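Local coordinates for protein alpha-glucosidase (Pseudoalteromonas sp. K8, PDB 5HQA) that probably hydrolyses alpha-glucosidic linkages as a calcium-binding, chloride-activated glycoside hydrolase of family 97, at residues 510-518 / 648-656. Sequence-based numbering, arbitrary orientation.
Sequences QTTLAKQLA and LATSGGTAI
Ser651 OG donates to Gln510 O at 2.6 Å, lying in the carbonyl plane on a lone pair, and accepts from Lys515 NZ at 2.9 Å. A small hydroxyl suits this place because it can give and take at once; OG stands anti to the backbone N (chi1 -158°), facing both partners. The backbone adds Thr512 N to Ser651 O, 3.0 Å. Thr512 N-caps helix 513-522, its OG1 accepting from Lys515 N while also bonded to Asp618. Packing is close where the helix crosses strand 653-660: Lys515 CA comes within 3.9 Å of Gly653 CA, where any CB would clash, and Ala514 CB sits 3.2 Å from Gly653 O. Leu517 CB meets Ala655 CB at 3.8 Å, with Phe546 touching both. The looser edge is made by the partly exposed side chains of Gln510 and Thr650; that of Gln510 leads away while its carbonyl stays held. The extended Lys515 chain runs alongside Ser651 O and Gly652 O, and NZ also reaches Thr591 O. A methionine in its place would probably deprive Ser651 OG and Thr591 O of this donor. Hydrogen bonds at the helix start, then small-residue packing, thus join the catalytic barrel region to the C-terminal beta domain.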
loop_
_atom_site.group_PDB
_atom_site.type_symbol
_atom_site.label_atom_id
_atom_site.label_comp_id
_atom_site.label_asym_id
_atom_site.label_seq_id
_atom_site.Cartn_x
_atom_site.Cartn_y
_atom_site.Cartn_z
ATOM N N GLN A 510 8.688 -16.005 10.308
ATOM C CA GLN A 510 9.695 -15.955 11.364
ATOM C C GLN A 510 9.217 -15.015 12.470
ATOM O O GLN A 510 9.773 -13.946 12.715
ATOM C CB GLN A 510 11.039 -15.539 10.782
ATOM C CG GLN A 510 11.544 -16.568 9.780
ATOM C CD GLN A 510 12.979 -16.335 9.364
ATOM O OE1 GLN A 510 13.431 -15.189 9.251
ATOM N NE2 GLN A 510 13.711 -17.425 9.139
ATOM N N THR A 511 8.114 -15.425 13.097
ATOM C CA THR A 511 7.414 -14.622 14.095
ATOM C C THR A 511 6.852 -15.549 15.164
ATOM O O THR A 511 6.829 -16.773 15.007
ATOM C CB THR A 511 6.255 -13.797 13.502
ATOM O OG1 THR A 511 5.089 -14.623 13.377
ATOM C CG2 THR A 511 6.604 -13.204 12.132
ATOM N N THR A 512 6.389 -14.947 16.259
ATOM C CA THR A 512 5.587 -15.657 17.241
ATOM C C THR A 512 4.119 -15.625 16.825
ATOM O O THR A 512 3.719 -14.924 15.895
ATOM C CB THR A 512 5.733 -15.041 18.638
ATOM O OG1 THR A 512 5.161 -13.727 18.634
ATOM C CG2 THR A 512 7.197 -14.968 19.060
ATOM N N LEU A 513 3.309 -16.396 17.555
ATOM C CA LEU A 513 1.873 -16.427 17.308
ATOM C C LEU A 513 1.230 -15.081 17.614
ATOM O O LEU A 513 0.395 -14.594 16.846
ATOM C CB LEU A 513 1.237 -17.533 18.154
ATOM C CG LEU A 513 -0.273 -17.731 18.071
ATOM C CD1 LEU A 513 -0.693 -18.073 16.657
ATOM C CD2 LEU A 513 -0.668 -18.851 19.035
ATOM N N ALA A 514 1.600 -14.467 18.740
ATOM C CA ALA A 514 1.013 -13.178 19.084
ATOM C C ALA A 514 1.340 -12.116 18.039
ATOM O O ALA A 514 0.526 -11.224 17.785
ATOM C CB ALA A 514 1.485 -12.742 20.473
ATOM N N LYS A 515 2.511 -12.199 17.403
ATOM C CA LYS A 515 2.824 -11.232 16.352
ATOM C C LYS A 515 1.857 -11.375 15.179
ATOM O O LYS A 515 1.464 -10.375 14.561
ATOM C CB LYS A 515 4.276 -11.399 15.897
ATOM C CG LYS A 515 4.666 -10.491 14.720
ATOM C CD LYS A 515 6.175 -10.291 14.678
ATOM C CE LYS A 515 6.629 -9.591 13.405
ATOM N NZ LYS A 515 8.121 -9.565 13.356
ATOM N N GLN A 516 1.439 -12.610 14.871
ATOM C CA GLN A 516 0.451 -12.803 13.812
ATOM C C GLN A 516 -0.863 -12.112 14.148
ATOM O O GLN A 516 -1.532 -11.577 13.257
ATOM C CB GLN A 516 0.218 -14.292 13.563
ATOM C CG GLN A 516 1.400 -15.006 12.919
ATOM C CD GLN A 516 1.727 -14.448 11.550
ATOM O OE1 GLN A 516 0.848 -14.325 10.690
ATOM N NE2 GLN A 516 2.990 -14.071 11.350
ATOM N N LEU A 517 -1.253 -12.110 15.430
ATOM C CA LEU A 517 -2.469 -11.404 15.829
ATOM C C LEU A 517 -2.288 -9.892 15.732
ATOM O O LEU A 517 -3.190 -9.174 15.277
ATOM C CB LEU A 517 -2.856 -11.795 17.253
ATOM C CG LEU A 517 -3.133 -13.275 17.489
ATOM C CD1 LEU A 517 -3.442 -13.517 18.954
ATOM C CD2 LEU A 517 -4.284 -13.732 16.610
ATOM N N ALA A 518 -1.126 -9.397 16.156
ATOM C CA ALA A 518 -0.868 -7.962 16.136
ATOM C C ALA A 518 -0.983 -7.375 14.732
ATOM O O ALA A 518 -1.316 -6.191 14.581
ATOM C CB ALA A 518 0.519 -7.686 16.714
ATOM N N LEU A 648 7.636 -7.696 24.319
ATOM C CA LEU A 648 7.590 -8.376 23.036
ATOM C C LEU A 648 8.737 -9.378 22.962
ATOM O O LEU A 648 9.891 -9.022 23.220
ATOM C CB LEU A 648 7.686 -7.356 21.894
ATOM C CG LEU A 648 6.408 -6.645 21.413
ATOM C CD1 LEU A 648 5.466 -6.279 22.543
ATOM C CD2 LEU A 648 6.727 -5.414 20.579
ATOM N N ALA A 649 8.415 -10.630 22.632
ATOM C CA ALA A 649 9.453 -11.633 22.443
ATOM C C ALA A 649 10.234 -11.332 21.164
ATOM O O ALA A 649 9.890 -10.426 20.397
ATOM C CB ALA A 649 8.841 -13.031 22.377
ATOM N N THR A 650 11.305 -12.096 20.927
ATOM C CA THR A 650 11.990 -11.987 19.643
ATOM C C THR A 650 11.002 -12.252 18.512
ATOM O O THR A 650 10.278 -13.252 18.527
ATOM C CB THR A 650 13.167 -12.956 19.565
ATOM O OG1 THR A 650 12.711 -14.294 19.825
ATOM C CG2 THR A 650 14.245 -12.564 20.583
ATOM N N SER A 651 10.958 -11.327 17.553
ATOM C CA SER A 651 9.944 -11.293 16.496
ATOM C C SER A 651 8.550 -11.565 17.058
ATOM O O SER A 651 7.756 -12.338 16.511
ATOM C CB SER A 651 10.286 -12.262 15.366
ATOM O OG SER A 651 9.601 -11.859 14.183
ATOM N N GLY A 652 8.253 -10.907 18.177
ATOM C CA GLY A 652 6.988 -11.057 18.852
ATOM C C GLY A 652 6.067 -9.863 18.665
ATOM O O GLY A 652 6.315 -8.947 17.874
ATOM N N GLY A 653 4.978 -9.884 19.425
ATOM C CA GLY A 653 3.962 -8.858 19.281
ATOM C C GLY A 653 2.917 -8.990 20.365
ATOM O O GLY A 653 2.916 -9.944 21.149
ATOM N N THR A 654 2.032 -7.999 20.406
ATOM C CA THR A 654 0.900 -7.992 21.323
ATOM C C THR A 654 -0.295 -7.412 20.590
ATOM O O THR A 654 -0.157 -6.443 19.837
ATOM C CB THR A 654 1.184 -7.173 22.596
ATOM O OG1 THR A 654 2.153 -7.861 23.391
ATOM C CG2 THR A 654 -0.071 -7.016 23.443
ATOM N N ALA A 655 -1.458 -8.027 20.795
ATOM C CA ALA A 655 -2.721 -7.547 20.259
ATOM C C ALA A 655 -3.682 -7.357 21.418
ATOM O O ALA A 655 -3.763 -8.214 22.306
ATOM C CB ALA A 655 -3.306 -8.539 19.247
ATOM N N ILE A 656 -4.406 -6.237 21.426
ATOM C CA ILE A 656 -5.310 -5.929 22.530
ATOM C C ILE A 656 -6.641 -5.448 21.983
ATOM O O ILE A 656 -6.680 -4.584 21.100
ATOM C CB ILE A 656 -4.729 -4.862 23.473
ATOM C CG1 ILE A 656 -3.343 -5.275 23.959
ATOM C CG2 ILE A 656 -5.682 -4.628 24.659
ATOM C CD1 ILE A 656 -2.720 -4.253 24.857
#